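Long-range contacts in geranylgeranyl pyrophosphate synthetase (Pyrococcus horikoshii, PDB 1WY0), which probably catalyses consecutive condensations of isopentenyl diphosphate with allylic diphosphates, building the C20 chain of geranylgeranyl diphosphate: residues A[76-81]-A[119-124]; A[19-24]-A[68-73]. All coordinates share one frame; numbering follows the deposited sequence.

Contact 1 (A[76-81]-A[119-124]); sequences ELIHNY and SKAFEA
Leu77 and Ile78 meet Ala121 with similar first torsions: chi1 of -72° sets Leu77 CG beside its backbone N, and -79° does the same for Ile78 CG1. The contact is an antiparallel helix pair within the all-helical isoprenoid synthase fold. Its segment axes lie 175° apart in direction and come within 8.3 Å. Leu77 CA comes within 5.2 Å of Ala121 CA, a closeness that the single methyl of Ala121 makes possible. Leu77 works with two parts of its side chain. Its CB lies 3.8 Å from Ala121 CB, while CD1 reaches past it to the backbone of the facing helix, 3.6 Å from Lys120 C. The same methyl is 4.4 Å from Ala124 CB, one helical turn further on.

No hydrogen bond crosses the pair. Lys120 NZ turns away from Leu77, hydrogen-bonds to Leu25 O and forms a salt bridge with Glu123 OE1 (3.4 Å, weak as a hydrogen bond). Phe118, Ile142 and Leu149 pack around Ile78, and Phe122 stacks on Phe122 of the second subunit, which places the pair beside the dimer interface. Tyr81 and Cys150 form the mercury site seen in this structure; a bound mercury ion lies about 8 Å from the Ile78 side chain. In relatives, the helix corresponding to 69-90 carries the first aspartate-rich motif at its C-terminal end, and the DDxxD pattern also occurs there in this chain. The tightest packing is at Ile78 CG1, just 3.5 Å from Ala121 CB, closer than usual for two such carbons.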
ATOM      1  N   GLU A  76      -1.945   9.432 -10.370  1.00 33.34           N
ATOM      2  CA  GLU A  76      -1.370  10.512  -9.565  1.00 34.15           C
ATOM      3  C   GLU A  76      -1.413  10.136  -8.093  1.00 32.32           C
ATOM      4  O   GLU A  76      -0.560  10.554  -7.318  1.00 34.39           O
ATOM      5  CB  GLU A  76      -2.112  11.833  -9.777  1.00 33.86           C
ATOM      6  CG  GLU A  76      -1.521  13.028  -9.006  1.00 34.92           C
ATOM      7  CD  GLU A  76      -0.086  13.384  -9.404  1.00 37.77           C
ATOM      8  OE1 GLU A  76       0.496  12.715 -10.277  1.00 39.02           O
ATOM      9  OE2 GLU A  76       0.477  14.350  -8.831  1.00 40.87           O
ATOM     10  N   LEU A  77      -2.414   9.363  -7.704  1.00 29.97           N
ATOM     11  CA  LEU A  77      -2.532   8.921  -6.319  1.00 30.18           C
ATOM     12  C   LEU A  77      -1.413   7.916  -6.038  1.00 28.28           C
ATOM     13  O   LEU A  77      -0.800   7.929  -4.974  1.00 27.26           O
ATOM     14  CB  LEU A  77      -3.905   8.280  -6.074  1.00 27.16           C
ATOM     15  CG  LEU A  77      -5.040   9.306  -6.045  1.00 29.25           C
ATOM     16  CD1 LEU A  77      -6.395   8.621  -5.828  1.00 26.63           C
ATOM     17  CD2 LEU A  77      -4.754  10.318  -4.932  1.00 27.91           C
ATOM     18  N   ILE A  78      -1.138   7.056  -7.007  1.00 28.04           N
ATOM     19  CA  ILE A  78      -0.083   6.069  -6.845  1.00 28.09           C
ATOM     20  C   ILE A  78       1.253   6.778  -6.734  1.00 26.88           C
ATOM     21  O   ILE A  78       2.063   6.442  -5.878  1.00 26.42           O
ATOM     22  CB  ILE A  78      -0.050   5.075  -8.023  1.00 26.42           C
ATOM     23  CG1 ILE A  78      -1.153   4.034  -7.838  1.00 28.22           C
ATOM     24  CG2 ILE A  78       1.327   4.389  -8.093  1.00 28.54           C
ATOM     25  CD1 ILE A  78      -1.175   2.933  -8.871  1.00 27.00           C
ATOM     26  N   HIS A  79       1.479   7.763  -7.591  1.00 26.20           N
ATOM     27  CA  HIS A  79       2.723   8.524  -7.558  1.00 27.88           C
ATOM     28  C   HIS A  79       2.896   9.174  -6.181  1.00 27.52           C
ATOM     29  O   HIS A  79       3.991   9.168  -5.614  1.00 27.82           O
ATOM     30  CB  HIS A  79       2.717   9.618  -8.642  1.00 26.89           C
ATOM     31  CG  HIS A  79       3.830  10.619  -8.507  1.00 24.76           C
ATOM     32  ND1 HIS A  79       5.161  10.287  -8.652  1.00 26.82           N
ATOM     33  CD2 HIS A  79       3.805  11.947  -8.235  1.00 25.06           C
ATOM     34  CE1 HIS A  79       5.905  11.364  -8.475  1.00 25.11           C
ATOM     35  NE2 HIS A  79       5.106  12.385  -8.221  1.00 24.45           N
ATOM     36  N   ASN A  80       1.817   9.740  -5.653  1.00 28.70           N
ATOM     37  CA  ASN A  80       1.886  10.404  -4.357  1.00 29.18           C
ATOM     38  C   ASN A  80       2.163   9.450  -3.208  1.00 28.41           C
ATOM     39  O   ASN A  80       2.937   9.769  -2.313  1.00 30.79           O
ATOM     40  CB  ASN A  80       0.604  11.205  -4.097  1.00 29.35           C
ATOM     41  CG  ASN A  80       0.689  12.611  -4.649  1.00 32.34           C
ATOM     42  OD1 ASN A  80       1.502  13.417  -4.195  1.00 31.15           O
ATOM     43  ND2 ASN A  80      -0.134  12.910  -5.646  1.00 33.22           N
ATOM     44  N   TYR A  81       1.542   8.280  -3.223  1.00 27.94           N
ATOM     45  CA  TYR A  81       1.799   7.316  -2.162  1.00 27.34           C
ATOM     46  C   TYR A  81       3.267   6.872  -2.192  1.00 27.51           C
ATOM     47  O   TYR A  81       3.855   6.597  -1.139  1.00 25.85           O
ATOM     48  CB  TYR A  81       0.872   6.097  -2.308  1.00 26.49           C
ATOM     49  CG  TYR A  81       1.580   4.778  -2.524  1.00 28.75           C
ATOM     50  CD1 TYR A  81       1.764   4.263  -3.808  1.00 28.54           C
ATOM     51  CD2 TYR A  81       2.030   4.018  -1.441  1.00 29.83           C
ATOM     52  CE1 TYR A  81       2.368   3.027  -4.009  1.00 28.19           C
ATOM     53  CE2 TYR A  81       2.642   2.776  -1.633  1.00 29.44           C
ATOM     54  CZ  TYR A  81       2.803   2.285  -2.916  1.00 30.24           C
ATOM     55  OH  TYR A  81       3.353   1.036  -3.107  1.00 28.12           O
ATOM     56  N   SER A 119      -4.674   2.757  -1.757  1.00 27.29           N
ATOM     57  CA  SER A 119      -6.020   2.215  -1.767  1.00 29.90           C
ATOM     58  C   SER A 119      -6.949   3.128  -2.591  1.00 30.62           C
ATOM     59  O   SER A 119      -7.806   2.652  -3.335  1.00 30.95           O
ATOM     60  CB  SER A 119      -6.532   2.123  -0.326  1.00 30.24           C
ATOM     61  OG  SER A 119      -7.862   1.637  -0.279  1.00 36.17           O
ATOM     62  N   LYS A 120      -6.780   4.441  -2.457  1.00 30.24           N
ATOM     63  CA  LYS A 120      -7.738   5.250  -3.207  1.00 31.29           C
ATOM     64  C   LYS A 120      -7.396   5.315  -4.702  1.00 31.56           C
ATOM     65  O   LYS A 120      -8.253   5.507  -5.554  1.00 32.42           O
ATOM     66  CB  LYS A 120      -7.739   6.660  -2.613  1.00 30.65           C
ATOM     67  CG  LYS A 120      -8.276   6.684  -1.180  1.00 29.92           C
ATOM     68  CD  LYS A 120      -9.700   7.238  -1.103  1.00 29.68           C
ATOM     69  CE  LYS A 120     -10.287   7.156   0.309  1.00 30.82           C
ATOM     70  NZ  LYS A 120     -11.719   7.439   0.266  1.00 32.33           N
ATOM     71  N   ALA A 121      -6.164   5.024  -5.105  1.00 31.44           N
ATOM     72  CA  ALA A 121      -5.850   4.911  -6.518  1.00 32.13           C
ATOM     73  C   ALA A 121      -6.749   3.850  -7.157  1.00 32.09           C
ATOM     74  O   ALA A 121      -7.239   4.027  -8.272  1.00 33.50           O
ATOM     75  CB  ALA A 121      -4.384   4.540  -6.697  1.00 30.51           C
ATOM     76  N   PHE A 122      -6.948   2.738  -6.456  1.00 32.61           N
ATOM     77  CA  PHE A 122      -7.795   1.688  -6.999  1.00 33.53           C
ATOM     78  C   PHE A 122      -9.271   2.032  -6.821  1.00 34.78           C
ATOM     79  O   PHE A 122     -10.134   1.583  -7.565  1.00 34.74           O
ATOM     80  CB  PHE A 122      -7.471   0.386  -6.265  1.00 32.92           C
ATOM     81  CG  PHE A 122      -6.168  -0.166  -6.762  1.00 34.10           C
ATOM     82  CD1 PHE A 122      -6.133  -0.872  -7.959  1.00 31.45           C
ATOM     83  CD2 PHE A 122      -5.010   0.024  -6.025  1.00 32.85           C
ATOM     84  CE1 PHE A 122      -4.929  -1.386  -8.418  1.00 30.79           C
ATOM     85  CE2 PHE A 122      -3.806  -0.494  -6.495  1.00 34.06           C
ATOM     86  CZ  PHE A 122      -3.761  -1.199  -7.692  1.00 32.97           C
ATOM     87  N   GLU A 123      -9.611   2.874  -5.850  1.00 35.82           N
ATOM     88  CA  GLU A 123     -10.996   3.246  -5.805  1.00 38.11           C
ATOM     89  C   GLU A 123     -11.279   4.172  -6.956  1.00 39.00           C
ATOM     90  O   GLU A 123     -12.359   4.167  -7.533  1.00 38.33           O
ATOM     91  CB  GLU A 123     -11.272   3.970  -4.500  1.00 39.39           C
ATOM     92  CG  GLU A 123     -12.769   4.125  -4.264  1.00 43.16           C
ATOM     93  CD  GLU A 123     -13.020   5.248  -3.287  1.00 45.97           C
ATOM     94  OE1 GLU A 123     -12.289   5.355  -2.317  1.00 46.59           O
ATOM     95  OE2 GLU A 123     -13.974   5.994  -3.488  1.00 49.36           O
ATOM     96  N   ALA A 124     -10.264   4.921  -7.382  1.00 38.43           N
ATOM     97  CA  ALA A 124     -10.367   5.779  -8.563  1.00 39.41           C
ATOM     98  C   ALA A 124     -10.488   4.919  -9.818  1.00 40.23           C
ATOM     99  O   ALA A 124     -11.243   5.241 -10.726  1.00 40.19           O
ATOM    100  CB  ALA A 124      -9.140   6.681  -8.671  1.00 36.43           C
TER

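Contact 2 (A[19-24]-A[68-73]); sequences DEKIFE and AIYPAV
The Tyr70 ring has the aliphatic chain of Lys21 over one face and the Glu24 carboxylate at its hydroxyl edge. Glu24 OE2 lies in the plane of the ring, 2.6 Å from Tyr70 OH, and the carboxylate is turned 72° against that plane. Lys21 crosses at about a right angle over the hydroxyl end of the ring, CD lying 3.5 Å from Tyr70 OH. A bend at chi2 (-50°) places CD there, and further out Lys21 NZ makes a salt bridge with Glu24 OE1, at 3.6 Å. OE2 of the same carboxylate makes a salt bridge with Arg127, and the two nearby positive charges would probably favour the ionised carboxylate.

Nearer the helix backbones the contact is aliphatic. Lys21 CG rests 3.6 Å from Ile69 CG2, and its CB lies equally close to Val73 CG2, also 3.6 Å. Ile22 CG1 adds a contact of 3.8 Å with Val73 CG1, while its CG2 sits over the centre of the Phe23 ring on its own helix. An alanine in place of Lys21 would probably leave one face of Tyr70 and the CG2 methyl of Ile69 less well packed and Glu24 OE1 without its lysine partner, although the CB contact with Val73 would stay.

The segment axes approach to 9.6 Å with a crossing angle of -65°, and the nearest CA atoms belong to Ile22 and Val73. The contact thus sets the C-terminal end of helix 3-25 across the first turn of helix 69-90. Ile18 and Leu25 extend the first helix's hold on Val73, Leu55 of helix 49-57 packs against Ile69, and Arg127, following helix 107-126, touches Tyr70.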
ATOM      1  N   ASP A  19      -7.520  17.655 -10.235  1.00 47.11           N
ATOM      2  CA  ASP A  19      -7.523  18.011  -8.826  1.00 48.22           C
ATOM      3  C   ASP A  19      -8.872  17.919  -8.135  1.00 47.89           C
ATOM      4  O   ASP A  19      -8.937  17.550  -6.969  1.00 47.99           O
ATOM      5  CB  ASP A  19      -6.914  19.402  -8.617  1.00 49.22           C
ATOM      6  CG  ASP A  19      -5.399  19.364  -8.608  1.00 50.81           C
ATOM      7  OD1 ASP A  19      -4.851  18.341  -8.148  1.00 51.38           O
ATOM      8  OD2 ASP A  19      -4.756  20.342  -9.040  1.00 52.14           O
ATOM      9  N   GLU A  20      -9.950  18.250  -8.836  1.00 47.34           N
ATOM     10  CA  GLU A  20     -11.266  18.157  -8.220  1.00 47.30           C
ATOM     11  C   GLU A  20     -11.514  16.693  -7.849  1.00 45.47           C
ATOM     12  O   GLU A  20     -11.941  16.387  -6.739  1.00 45.66           O
ATOM     13  CB  GLU A  20     -12.351  18.639  -9.191  1.00 50.65           C
ATOM     14  CG  GLU A  20     -12.353  20.150  -9.445  1.00 54.28           C
ATOM     15  CD  GLU A  20     -13.460  20.580 -10.397  1.00 57.48           C
ATOM     16  OE1 GLU A  20     -14.266  21.460 -10.012  1.00 57.03           O
ATOM     17  OE2 GLU A  20     -13.534  20.032 -11.524  1.00 57.94           O
ATOM     18  N   LYS A  21     -11.223  15.787  -8.777  1.00 44.53           N
ATOM     19  CA  LYS A  21     -11.424  14.362  -8.533  1.00 44.17           C
ATOM     20  C   LYS A  21     -10.554  13.830  -7.402  1.00 42.91           C
ATOM     21  O   LYS A  21     -11.010  13.031  -6.581  1.00 42.29           O
ATOM     22  CB  LYS A  21     -11.165  13.559  -9.812  1.00 43.81           C
ATOM     23  CG  LYS A  21     -12.190  13.812 -10.903  1.00 46.81           C
ATOM     24  CD  LYS A  21     -13.606  13.677 -10.369  1.00 48.83           C
ATOM     25  CE  LYS A  21     -14.646  14.123 -11.397  1.00 51.11           C
ATOM     26  NZ  LYS A  21     -16.024  14.070 -10.825  1.00 52.19           N
ATOM     27  N   ILE A  22      -9.305  14.278  -7.358  1.00 41.50           N
ATOM     28  CA  ILE A  22      -8.395  13.845  -6.315  1.00 40.87           C
ATOM     29  C   ILE A  22      -8.936  14.187  -4.938  1.00 41.23           C
ATOM     30  O   ILE A  22      -9.032  13.328  -4.065  1.00 41.09           O
ATOM     31  CB  ILE A  22      -7.000  14.502  -6.465  1.00 40.92           C
ATOM     32  CG1 ILE A  22      -6.216  13.802  -7.577  1.00 39.21           C
ATOM     33  CG2 ILE A  22      -6.242  14.440  -5.139  1.00 37.80           C
ATOM     34  CD1 ILE A  22      -4.863  14.400  -7.840  1.00 38.44           C
ATOM     35  N   PHE A  23      -9.306  15.446  -4.748  1.00 42.08           N
ATOM     36  CA  PHE A  23      -9.795  15.874  -3.452  1.00 43.05           C
ATOM     37  C   PHE A  23     -11.212  15.468  -3.085  1.00 43.16           C
ATOM     38  O   PHE A  23     -11.671  15.750  -1.984  1.00 44.04           O
ATOM     39  CB  PHE A  23      -9.588  17.380  -3.308  1.00 43.72           C
ATOM     40  CG  PHE A  23      -8.137  17.758  -3.192  1.00 44.79           C
ATOM     41  CD1 PHE A  23      -7.376  17.299  -2.120  1.00 43.55           C
ATOM     42  CD2 PHE A  23      -7.515  18.512  -4.178  1.00 44.09           C
ATOM     43  CE1 PHE A  23      -6.023  17.578  -2.034  1.00 44.23           C
ATOM     44  CE2 PHE A  23      -6.157  18.798  -4.102  1.00 44.97           C
ATOM     45  CZ  PHE A  23      -5.409  18.329  -3.027  1.00 45.25           C
ATOM     46  N   GLU A  24     -11.913  14.803  -3.994  1.00 43.50           N
ATOM     47  CA  GLU A  24     -13.245  14.343  -3.647  1.00 44.28           C
ATOM     48  C   GLU A  24     -13.048  12.917  -3.144  1.00 43.68           C
ATOM     49  O   GLU A  24     -13.886  12.376  -2.422  1.00 45.07           O
ATOM     50  CB  GLU A  24     -14.198  14.391  -4.845  1.00 47.00           C
ATOM     51  CG  GLU A  24     -14.150  13.218  -5.797  1.00 50.76           C
ATOM     52  CD  GLU A  24     -15.269  13.294  -6.822  1.00 53.04           C
ATOM     53  OE1 GLU A  24     -15.527  14.411  -7.324  1.00 54.57           O
ATOM     54  OE2 GLU A  24     -15.884  12.246  -7.126  1.00 53.72           O
ATOM     55  N   ALA A  68     -10.829   9.416 -19.375  1.00 58.86           N
ATOM     56  CA  ALA A  68      -9.610   8.933 -18.737  1.00 57.30           C
ATOM     57  C   ALA A  68      -9.247   9.745 -17.488  1.00 56.16           C
ATOM     58  O   ALA A  68      -8.095   9.815 -17.070  1.00 56.57           O
ATOM     59  CB  ALA A  68      -8.472   9.023 -19.756  1.00 57.14           C
ATOM     60  N   ILE A  69     -10.269  10.372 -16.878  1.00 54.86           N
ATOM     61  CA  ILE A  69      -9.993  11.236 -15.724  1.00 54.36           C
ATOM     62  C   ILE A  69      -9.708  10.432 -14.448  1.00 52.90           C
ATOM     63  O   ILE A  69      -8.708  10.603 -13.759  1.00 52.09           O
ATOM     64  CB  ILE A  69     -11.201  12.151 -15.500  1.00 54.87           C
ATOM     65  CG1 ILE A  69     -11.326  13.169 -16.638  1.00 56.74           C
ATOM     66  CG2 ILE A  69     -11.003  12.951 -14.199  1.00 54.76           C
ATOM     67  CD1 ILE A  69     -10.090  14.069 -16.747  1.00 57.94           C
ATOM     68  N   TYR A  70     -10.586   9.511 -14.060  1.00 51.50           N
ATOM     69  CA  TYR A  70     -10.333   8.732 -12.851  1.00 50.93           C
ATOM     70  C   TYR A  70      -9.107   7.830 -12.974  1.00 49.28           C
ATOM     71  O   TYR A  70      -8.392   7.612 -11.998  1.00 50.14           O
ATOM     72  CB  TYR A  70     -11.561   7.916 -12.456  1.00 51.35           C
ATOM     73  CG  TYR A  70     -12.542   8.700 -11.621  1.00 52.46           C
ATOM     74  CD1 TYR A  70     -13.638   9.333 -12.200  1.00 53.96           C
ATOM     75  CD2 TYR A  70     -12.373   8.808 -10.241  1.00 53.43           C
ATOM     76  CE1 TYR A  70     -14.543  10.049 -11.428  1.00 53.11           C
ATOM     77  CE2 TYR A  70     -13.270   9.523  -9.460  1.00 54.54           C
ATOM     78  CZ  TYR A  70     -14.358  10.140 -10.059  1.00 55.47           C
ATOM     79  OH  TYR A  70     -15.258  10.837  -9.281  1.00 56.56           O
ATOM     80  N   PRO A  71      -8.863   7.267 -14.166  1.00 47.47           N
ATOM     81  CA  PRO A  71      -7.684   6.410 -14.316  1.00 46.14           C
ATOM     82  C   PRO A  71      -6.410   7.246 -14.209  1.00 45.06           C
ATOM     83  O   PRO A  71      -5.366   6.754 -13.782  1.00 44.70           O
ATOM     84  CB  PRO A  71      -7.873   5.815 -15.708  1.00 46.03           C
ATOM     85  CG  PRO A  71      -9.346   5.665 -15.780  1.00 46.54           C
ATOM     86  CD  PRO A  71      -9.839   6.985 -15.234  1.00 46.95           C
ATOM     87  N   ALA A  72      -6.502   8.511 -14.615  1.00 43.12           N
ATOM     88  CA  ALA A  72      -5.365   9.422 -14.541  1.00 40.58           C
ATOM     89  C   ALA A  72      -5.190   9.788 -13.070  1.00 38.47           C
ATOM     90  O   ALA A  72      -4.073   9.936 -12.584  1.00 36.75           O
ATOM     91  CB  ALA A  72      -5.629  10.672 -15.357  1.00 39.40           C
ATOM     92  N   VAL A  73      -6.308   9.936 -12.371  1.00 35.73           N
ATOM     93  CA  VAL A  73      -6.270  10.262 -10.956  1.00 36.01           C
ATOM     94  C   VAL A  73      -5.597   9.123 -10.196  1.00 34.64           C
ATOM     95  O   VAL A  73      -4.804   9.355  -9.291  1.00 33.57           O
ATOM     96  CB  VAL A  73      -7.694  10.495 -10.405  1.00 35.05           C
ATOM     97  CG1 VAL A  73      -7.676  10.545  -8.877  1.00 34.93           C
ATOM     98  CG2 VAL A  73      -8.249  11.804 -10.956  1.00 36.58           C
TER

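Overall arrangement
From the N terminus, helix 3-25 enters contact 2, which closes a loop of 43 residues containing helices 32-40 and 49-57. Helix 69-90 then continues directly into contact 1, whose loop of 37 residues closes on helix 107-126. The two loops follow in series, neither nested nor crossed, and share helix 69-90. Their centres are 9 Å apart, and they touch directly: Ala124 O is 3.2 Å from Tyr70 CB, and Glu76 CG is 3.8 Å from Ile22 CD1. Two arginines add ionic links: Arg48 pairs with Asp19 and Glu76, Arg127 with Glu24 and Glu123. Helix 69-90 thus packs against both helix 3-25 and helix 107-126, which also meet each other directly at Leu25.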